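Local coordinates for protein histone-lysine N-methyltransferase SETMAR (Homo sapiens, PDB 3F2K) that methylates histone H3 and acts in DNA double-strand break repair, its mariner-derived transposase domain, the part here, binding DNA and retaining some nuclease activity, at residues Arg33-Asp38 and Pro125-Asp130; Val73-Trp78 and Tyr87-Pro92; Glu99-Glu104 and Gln138-Lys143. All blocks are in the same frame, centred on the assembly; numbering follows the deposited sequence. Where two conformers were deposited one is given.

Interaction 1. Residues Arg33-Asp38 and Pro125-Asp130; sequences RIVTCD and PILLHD. With MG (magnesium ion), chain D.
Asp-38 holds CG anti to its backbone N (chi1 -158°), whereas Asp-130 tucks CG between its N and carbonyl carbon (chi1 68°), and these two settings swing both carboxylates to one magnesium ion. Asp-38 OD1 binds the magnesium at 2.2 Å and Asp-130 OD2 at 2.0 Å, one oxygen from each, with the carboxylate planes 89° apart. The two oxygens lie 3.0 Å from each other, Asp-38 OD1 against Asp-130 OD2, a proximity that the shared cation would offset. Four waters complete the octahedral shell; two of them also donate to the second oxygens, Asp-38 OD2 and Asp-130 OD1. A further water bridges Cys-37 O, Asp-38 OD1 and Asp-130 N where the strands part.

This is the catalytic end of an RNase H-like fold, in which Asp-38, on strand 34-43, and Asp-130, just past the end of the parallel strand 126-128, are the first two acidic residues of a DDE/D transposase. Asn-165, probably the asparagine that replaces the third aspartate, donates to Asp-38 OD2.

Behind the metal, the strands are joined by a parallel ladder: Val-35 N bonds to Ile-126 O at 2.9 Å, and Val-35 O takes Leu-128 N. Leu-128 O is gripped strongly by Thr-36 OG1, at 2.7 Å and tilted out of the carbonyl plane, and weakly by Cys-37 N. Val-35 CG1 meets Leu-127 CD1 at 4.0 Å on the face covered by helix 98-115. At the far end Ile-126 CD1 sits over the centre of the Arg-33 guanidinium, 3.8 Å from CZ, while Arg-33 NE bonds to Gly-124 O.

Interaction 2. Residues Val73-Trp78 and Tyr87-Pro92; sequences VMVTIW and YSFLNP
Strands 73-78 and 87-89 run antiparallel at 167°, their axes 4.8 Å apart at closest approach, with Thr-76 and Ser-88 forming a hydrogen-bonded pair, each N bonded to the other's O, flanked by the non-hydrogen-bonded pairs Val-75/Phe-89 and Ile-77/Tyr-87.

On the face bearing Val-75, Phe-89 has CG anti to its carbonyl carbon (chi1 -65°), which lays the ring alongside Val-75. Val-75 CG2, itself anti to the backbone N, then sits over the ring in a CH-pi contact, 3.9 Å from the Phe-89 centroid and 25° off the ring normal, displaced toward CE1. Val-73 CG2 touches the root of the same side chain, at Phe-89 CB. Farther along the same face, Tyr-87 CB leans on Ile-77, while its ring turns away to meet Phe-191 edge-to-face.

The two strands make the beta hairpin of the RNase H-like transposase domain, with 83-89 at the margin of the sheet and 72-80 bonded on its inner side to 34-43. Helix 184-196 lies against Val-73 and Phe-89, and helix 163-176 against Ile-77.

On the face of Thr-76 and Ser-88 water joins the strands. One water accepts from Trp-78 NE1 at 2.8 Å, in the plane of the indole, and lies 2.6 Å from Ser-88 OG, which also bonds to Glu-104. A second water links Thr-76 OG1 with Ser-88 O. Met-74, present as selenomethionine, crosses Leu-90, its CB 4.1 Å from Leu-90 CD2, and Leu-90 N bonds to Met-74 O at 3.0 Å. Near this end of the pairing a third water bridges the backbones, accepting from Met-74 N while donating to Leu-90 O.

Interaction 3. Residues Glu99-Glu104 and Gln138-Lys143; sequences EKYAQE and QPTLQK
Tyr-101 and Ala-102 meet Pro-139 and Thr-140 where two helices of the RNase H-like domain, 98-115 and 140-147, pack near the start of each. Pro-139, preceded by a cis peptide bond, occupies the N-cap position of the second helix.

The apolar contacts centre on Ala-102, whose CB points toward the other helix and lies 4.0 Å from Pro-139 CG. Its small methyl also lets Lys-143 approach, CB against CB at 4.1 Å. At the outer edge Glu-99 CG rests on Pro-139 CD at 3.9 Å, the two side chains crossing at about a right angle.

The aromatic contact is edgewise. Thr-140 OG1 lies in the plane of the Tyr-101 ring, 3.4 Å from CD2, and the methyl CG2 comes to 3.6 Å from the same Tyr-101 CD2. Thr-140 places OG1 anti to its carbonyl carbon (chi1 -71°), where the hydroxyl bonds to Ser-98 OG and Pro-134 O. The Tyr-101 ring stacks on His-135 and also meets Trp-78. An alanine at Tyr-101 would probably leave the His-135 ring without its stacking partner and open a gap beside the Thr-140 methyl.

No direct hydrogen bond joins the two segments; one water makes a tenuous link. Lys-143, bent at chi2 and chi3, carries its chain past Ala-102 O, with CG 3.6 Å from that oxygen, and its ammonium forms a salt bridge with Asp-106. The same Lys-143 NZ donates at 2.7 Å to a water that reaches Gln-103 OE1 only weakly, at 3.3 Å.

The three contacts lie 14 to 17 Å apart, centre to centre, within one RNase H-like domain. Interactions 1 and 2 belong to the same mixed sheet, since strands 34-43 and 72-80 are neighbours in it; the hairpin of interaction 2 falls wholly between the two segments of interaction 1 along the chain. Interaction 3 follows the hairpin, but its helix 98-115 precedes strand 126-128, so its segments alternate with those of interaction 1. Tyr-101 joins all three, its hydroxyl packing near His-129 and Trp-78, while Glu-104 bonds to Ser-88. The metal-bearing strands are thus flanked by the hairpin within the sheet and by helix 98-115 over one face.

Interaction 1. Residues Arg33-Asp38 and Pro125-Asp130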
# COMPACT_ATOMS: atom_id res chain seq x y z
N ARG A 33 -13.64 2.90 -0.16
CA ARG A 33 -13.40 2.40 -1.53
C ARG A 33 -11.90 2.27 -1.81
O ARG A 33 -11.50 1.67 -2.81
CB ARG A 33 -14.07 3.31 -2.58
CG ARG A 33 -15.62 3.53 -2.35
CD ARG A 33 -16.11 4.82 -3.10
NE ARG A 33 -15.72 4.79 -4.49
CZ ARG A 33 -15.69 5.83 -5.26
NH1 ARG A 33 -16.06 7.01 -4.79
NH2 ARG A 33 -15.31 5.71 -6.54
N ILE A 34 -11.07 2.69 -0.86
CA ILE A 34 -9.60 2.59 -1.13
C ILE A 34 -9.06 1.18 -1.09
O ILE A 34 -9.38 0.43 -0.15
CB ILE A 34 -8.76 3.47 -0.15
CG1 ILE A 34 -8.97 4.94 -0.46
CG2 ILE A 34 -7.19 3.19 -0.37
CD1 ILE A 34 -8.44 5.92 0.59
N VAL A 35 -8.30 0.82 -2.11
CA VAL A 35 -7.42 -0.33 -2.13
C VAL A 35 -6.00 0.30 -2.12
O VAL A 35 -5.76 1.22 -2.84
CB VAL A 35 -7.58 -1.16 -3.42
CG1 VAL A 35 -6.53 -2.22 -3.47
CG2 VAL A 35 -8.99 -1.91 -3.36
N THR A 36 -5.10 -0.24 -1.32
CA THR A 36 -3.79 0.31 -1.26
C THR A 36 -2.70 -0.76 -1.22
O THR A 36 -2.93 -1.93 -0.75
CB THR A 36 -3.69 1.30 -0.02
OG1 THR A 36 -2.59 2.19 -0.19
CG2 THR A 36 -3.64 0.57 1.33
N CYS A 37 -1.49 -0.36 -1.57
CA CYS A 37 -0.42 -1.36 -1.65
C CYS A 37 0.92 -0.70 -1.51
O CYS A 37 1.00 0.52 -1.55
CB CYS A 37 -0.47 -2.06 -3.00
SG CYS A 37 -0.01 -1.03 -4.39
N ASP A 38 1.93 -1.56 -1.38
CA ASP A 38 3.32 -1.16 -1.44
C ASP A 38 4.16 -2.43 -1.51
O ASP A 38 3.74 -3.55 -1.12
CB ASP A 38 3.75 -0.29 -0.21
CG ASP A 38 5.01 0.57 -0.51
OD1 ASP A 38 5.31 0.77 -1.72
OD2 ASP A 38 5.65 1.02 0.45
N PRO A 125 -13.53 0.88 -7.03
CA PRO A 125 -12.40 0.96 -6.16
C PRO A 125 -11.46 2.13 -6.55
O PRO A 125 -11.49 2.57 -7.69
CB PRO A 125 -11.69 -0.37 -6.38
CG PRO A 125 -11.97 -0.68 -7.92
CD PRO A 125 -13.44 -0.22 -8.04
N ILE A 126 -10.67 2.60 -5.58
CA ILE A 126 -9.75 3.71 -5.79
C ILE A 126 -8.39 3.22 -5.33
O ILE A 126 -8.24 2.78 -4.21
CB ILE A 126 -10.17 4.96 -4.91
CG1 ILE A 126 -11.58 5.46 -5.28
CG2 ILE A 126 -9.08 6.10 -5.07
CD1 ILE A 126 -12.10 6.55 -4.27
N LEU A 127 -7.40 3.20 -6.21
CA LEU A 127 -6.11 2.62 -5.80
C LEU A 127 -5.21 3.74 -5.29
O LEU A 127 -5.09 4.82 -5.95
CB LEU A 127 -5.46 1.89 -6.99
CG LEU A 127 -4.10 1.34 -6.68
CD1 LEU A 127 -4.14 0.25 -5.55
CD2 LEU A 127 -3.54 0.74 -7.97
N LEU A 128 -4.60 3.51 -4.11
CA LEU A 128 -3.58 4.42 -3.55
C LEU A 128 -2.27 3.66 -3.55
O LEU A 128 -2.09 2.68 -2.84
CB LEU A 128 -3.96 4.71 -2.09
CG LEU A 128 -3.05 5.63 -1.24
CD1 LEU A 128 -2.45 6.70 -1.99
CD2 LEU A 128 -3.92 6.01 0.09
N HIS A 129 -1.35 4.13 -4.38
CA HIS A 129 -0.06 3.54 -4.49
C HIS A 129 0.96 4.63 -4.86
O HIS A 129 0.61 5.69 -5.34
CB HIS A 129 -0.04 2.30 -5.46
CG HIS A 129 -0.26 2.56 -6.93
ND1 HIS A 129 -0.72 3.74 -7.50
CD2 HIS A 129 -0.13 1.69 -7.97
CE1 HIS A 129 -0.83 3.58 -8.81
NE2 HIS A 129 -0.46 2.36 -9.12
N ASP A 130 2.22 4.32 -4.63
CA ASP A 130 3.27 5.33 -4.82
C ASP A 130 3.72 5.39 -6.28
O ASP A 130 3.17 4.67 -7.14
CB ASP A 130 4.41 5.16 -3.77
CG ASP A 130 5.23 3.89 -3.95
OD1 ASP A 130 5.29 3.32 -5.07
OD2 ASP A 130 5.89 3.47 -2.95
MG MG D . 7.03 1.89 -2.49
O HOH W 1 3.04 1.76 -3.27
O HOH W 2 7.25 2.80 -0.49
O HOH W 3 6.71 1.09 -4.47
O HOH W 4 8.75 2.93 -3.28
O HOH W 5 8.17 0.26 -2.06

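Interaction 2. Residues Val73-Trp78 and Tyr87-Pro92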
# COMPACT_ATOMS: atom_id res chain seq x y z
N VAL A 73 13.69 -11.11 0.07
CA VAL A 73 12.64 -11.43 -0.88
C VAL A 73 11.70 -10.21 -0.85
O VAL A 73 11.43 -9.67 0.23
CB VAL A 73 11.93 -12.78 -0.54
CG1 VAL A 73 11.36 -12.79 0.92
CG2 VAL A 73 10.85 -13.16 -1.59
N MSE A 74 11.24 -9.79 -2.02
CA MSE A 74 10.24 -8.72 -2.11
C MSE A 74 8.82 -9.22 -2.00
O MSE A 74 8.41 -10.16 -2.66
CB MSE A 74 10.40 -7.95 -3.42
CG MSE A 74 9.48 -6.77 -3.52
SE MSE A 74 9.89 -5.85 -5.21
CE MSE A 74 8.30 -6.35 -6.20
N VAL A 75 8.05 -8.54 -1.15
CA VAL A 75 6.61 -8.81 -1.00
C VAL A 75 5.85 -7.56 -1.46
O VAL A 75 6.36 -6.41 -1.36
CB VAL A 75 6.24 -9.25 0.45
CG1 VAL A 75 6.47 -8.10 1.49
CG2 VAL A 75 4.76 -9.81 0.54
N THR A 76 4.65 -7.78 -1.98
CA THR A 76 3.71 -6.74 -2.34
C THR A 76 2.42 -7.20 -1.61
O THR A 76 2.03 -8.39 -1.64
CB THR A 76 3.53 -6.60 -3.87
OG1 THR A 76 4.83 -6.45 -4.50
CG2 THR A 76 2.64 -5.38 -4.19
N ILE A 77 1.84 -6.28 -0.88
CA ILE A 77 0.58 -6.51 -0.18
C ILE A 77 -0.45 -5.48 -0.63
O ILE A 77 -0.18 -4.27 -0.77
CB ILE A 77 0.76 -6.49 1.37
CG1 ILE A 77 -0.58 -6.88 2.06
CG2 ILE A 77 1.28 -5.16 1.85
CD1 ILE A 77 -0.51 -6.99 3.59
N TRP A 78 -1.66 -5.97 -0.84
CA TRP A 78 -2.77 -5.21 -1.27
C TRP A 78 -3.89 -5.39 -0.24
O TRP A 78 -4.27 -6.50 0.10
CB TRP A 78 -3.31 -5.77 -2.62
CG TRP A 78 -2.27 -5.88 -3.74
CD1 TRP A 78 -1.29 -6.84 -3.88
CD2 TRP A 78 -2.16 -5.03 -4.83
NE1 TRP A 78 -0.59 -6.64 -5.01
CE2 TRP A 78 -1.08 -5.51 -5.62
CE3 TRP A 78 -2.86 -3.87 -5.24
CZ2 TRP A 78 -0.67 -4.86 -6.77
CZ3 TRP A 78 -2.44 -3.23 -6.36
CH2 TRP A 78 -1.38 -3.75 -7.14
N TYR A 87 -1.56 -10.82 -1.50
CA TYR A 87 -0.10 -10.52 -1.37
C TYR A 87 0.68 -11.52 -2.19
O TYR A 87 0.18 -12.61 -2.51
CB TYR A 87 0.37 -10.55 0.09
CG TYR A 87 0.22 -11.89 0.79
CD1 TYR A 87 1.25 -12.85 0.77
CD2 TYR A 87 -0.92 -12.17 1.50
CE1 TYR A 87 1.11 -14.05 1.45
CE2 TYR A 87 -1.09 -13.39 2.18
CZ TYR A 87 -0.09 -14.31 2.13
OH TYR A 87 -0.29 -15.47 2.83
N SER A 88 1.92 -11.20 -2.53
CA SER A 88 2.66 -12.09 -3.46
C SER A 88 4.13 -11.84 -3.21
O SER A 88 4.52 -10.74 -2.73
CB SER A 88 2.31 -11.81 -4.93
OG SER A 88 2.62 -10.49 -5.35
N PHE A 89 4.93 -12.84 -3.50
CA PHE A 89 6.39 -12.71 -3.33
C PHE A 89 7.01 -12.83 -4.71
O PHE A 89 6.50 -13.59 -5.53
CB PHE A 89 6.89 -13.83 -2.42
CG PHE A 89 6.34 -13.72 -1.04
CD1 PHE A 89 7.02 -12.99 -0.07
CD2 PHE A 89 5.14 -14.31 -0.70
CE1 PHE A 89 6.50 -12.86 1.23
CE2 PHE A 89 4.63 -14.18 0.61
CZ PHE A 89 5.31 -13.46 1.54
N LEU A 90 8.01 -12.01 -4.97
CA LEU A 90 8.72 -12.01 -6.25
C LEU A 90 9.62 -13.24 -6.27
O LEU A 90 10.47 -13.42 -5.36
CB LEU A 90 9.55 -10.73 -6.35
CG LEU A 90 10.31 -10.33 -7.61
CD1 LEU A 90 9.31 -9.92 -8.68
CD2 LEU A 90 11.26 -9.22 -7.20
N ASN A 91 9.36 -14.08 -7.27
CA ASN A 91 9.95 -15.42 -7.46
C ASN A 91 11.07 -15.44 -8.51
O ASN A 91 11.14 -14.56 -9.39
CB ASN A 91 8.89 -16.43 -7.93
CG ASN A 91 7.74 -16.58 -6.95
OD1 ASN A 91 6.58 -16.56 -7.37
ND2 ASN A 91 8.05 -16.72 -5.67
N PRO A 92 11.95 -16.44 -8.41
CA PRO A 92 12.99 -16.55 -9.48
C PRO A 92 12.36 -16.49 -10.88
O PRO A 92 11.29 -17.06 -11.11
CB PRO A 92 13.61 -17.95 -9.25
CG PRO A 92 12.87 -18.56 -8.04
CD PRO A 92 12.10 -17.45 -7.35
O HOH W 6 12.30 -11.39 -4.32
O HOH W 7 6.06 -8.82 -4.80
O HOH W 8 1.30 -8.42 -6.05

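Interaction 3. Residues Glu99-Glu104 and Gln138-Lys143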
# COMPACT_ATOMS: atom_id res chain seq x y z
N GLU A 99 4.52 -4.71 -16.71
CA GLU A 99 3.81 -5.87 -17.25
C GLU A 99 3.43 -6.80 -16.09
O GLU A 99 2.29 -7.27 -15.99
CB GLU A 99 4.63 -6.63 -18.34
CG GLU A 99 4.67 -5.85 -19.65
CD GLU A 99 5.85 -4.84 -19.72
OE1 GLU A 99 6.65 -4.70 -18.75
OE2 GLU A 99 6.03 -4.23 -20.78
N LYS A 100 4.37 -7.05 -15.22
CA LYS A 100 4.16 -7.93 -14.06
C LYS A 100 3.12 -7.27 -13.13
O LYS A 100 2.28 -7.95 -12.56
CB LYS A 100 5.51 -8.09 -13.32
CG LYS A 100 5.44 -8.79 -11.95
CD LYS A 100 4.60 -10.02 -12.14
CE LYS A 100 5.20 -11.19 -11.44
NZ LYS A 100 4.55 -11.32 -10.10
N TYR A 101 3.31 -5.98 -12.87
CA TYR A 101 2.40 -5.27 -11.92
C TYR A 101 0.98 -5.26 -12.47
O TYR A 101 0.02 -5.44 -11.66
CB TYR A 101 2.89 -3.88 -11.68
CG TYR A 101 2.26 -3.13 -10.56
CD1 TYR A 101 2.55 -3.46 -9.22
CD2 TYR A 101 1.42 -2.05 -10.83
CE1 TYR A 101 2.05 -2.73 -8.18
CE2 TYR A 101 0.85 -1.28 -9.75
CZ TYR A 101 1.20 -1.65 -8.44
OH TYR A 101 0.67 -0.92 -7.36
N ALA A 102 0.81 -5.11 -13.79
CA ALA A 102 -0.53 -5.24 -14.41
C ALA A 102 -1.23 -6.60 -14.16
O ALA A 102 -2.43 -6.64 -13.82
CB ALA A 102 -0.51 -4.85 -15.94
N GLN A 103 -0.46 -7.70 -14.28
CA GLN A 103 -0.95 -9.05 -14.02
C GLN A 103 -1.29 -9.20 -12.54
O GLN A 103 -2.30 -9.82 -12.19
CB GLN A 103 0.08 -10.09 -14.46
CG GLN A 103 0.18 -10.14 -15.98
CD GLN A 103 -1.21 -10.36 -16.64
OE1 GLN A 103 -1.66 -9.57 -17.50
NE2 GLN A 103 -1.93 -11.40 -16.18
N GLU A 104 -0.51 -8.56 -11.67
CA GLU A 104 -0.79 -8.60 -10.24
C GLU A 104 -2.09 -7.88 -9.89
O GLU A 104 -2.86 -8.35 -9.03
CB GLU A 104 0.39 -7.99 -9.49
CG GLU A 104 1.61 -9.00 -9.42
CD GLU A 104 1.32 -10.35 -8.70
OE1 GLU A 104 0.62 -10.42 -7.67
OE2 GLU A 104 1.86 -11.39 -9.17
N GLN A 138 2.56 2.07 -18.68
CA GLN A 138 1.75 1.07 -19.36
C GLN A 138 2.53 -0.27 -19.22
O GLN A 138 3.81 -0.29 -19.26
CB GLN A 138 1.59 1.49 -20.83
CG GLN A 138 0.73 2.71 -21.09
CD GLN A 138 -0.72 2.61 -20.60
OE1 GLN A 138 -1.16 1.56 -20.06
NE2 GLN A 138 -1.49 3.72 -20.81
N PRO A 139 1.82 -1.40 -19.16
CA PRO A 139 0.36 -1.46 -19.31
C PRO A 139 -0.45 -1.43 -18.04
O PRO A 139 -1.66 -1.67 -18.10
CB PRO A 139 0.16 -2.80 -20.06
CG PRO A 139 1.16 -3.71 -19.40
CD PRO A 139 2.42 -2.75 -19.19
N THR A 140 0.22 -1.09 -16.91
CA THR A 140 -0.50 -0.84 -15.65
C THR A 140 -1.64 0.18 -15.81
O THR A 140 -2.75 -0.07 -15.30
CB THR A 140 0.51 -0.47 -14.53
OG1 THR A 140 1.23 -1.65 -14.21
CG2 THR A 140 -0.26 0.04 -13.21
N LEU A 141 -1.40 1.34 -16.43
CA LEU A 141 -2.44 2.33 -16.54
C LEU A 141 -3.66 1.79 -17.28
O LEU A 141 -4.81 1.94 -16.84
CB LEU A 141 -1.89 3.60 -17.22
CG LEU A 141 -0.76 4.27 -16.37
CD1 LEU A 141 -0.30 5.46 -17.09
CD2 LEU A 141 -1.41 4.70 -15.00
N GLN A 142 -3.43 1.15 -18.41
CA GLN A 142 -4.55 0.54 -19.14
C GLN A 142 -5.32 -0.54 -18.31
O GLN A 142 -6.54 -0.59 -18.38
CB GLN A 142 -4.09 -0.04 -20.46
CG GLN A 142 -5.35 -0.37 -21.33
CD GLN A 142 -5.00 -0.97 -22.66
OE1 GLN A 142 -4.51 -2.12 -22.75
NE2 GLN A 142 -5.26 -0.22 -23.69
N LYS A 143 -4.63 -1.34 -17.54
CA LYS A 143 -5.27 -2.35 -16.74
C LYS A 143 -6.22 -1.69 -15.74
O LYS A 143 -7.34 -2.14 -15.51
CB LYS A 143 -4.21 -3.16 -16.01
CG LYS A 143 -4.79 -4.34 -15.15
CD LYS A 143 -5.67 -5.25 -15.98
CE LYS A 143 -4.87 -5.99 -17.03
NZ LYS A 143 -5.75 -7.11 -17.56
O HOH W 9 -4.39 -8.70 -19.22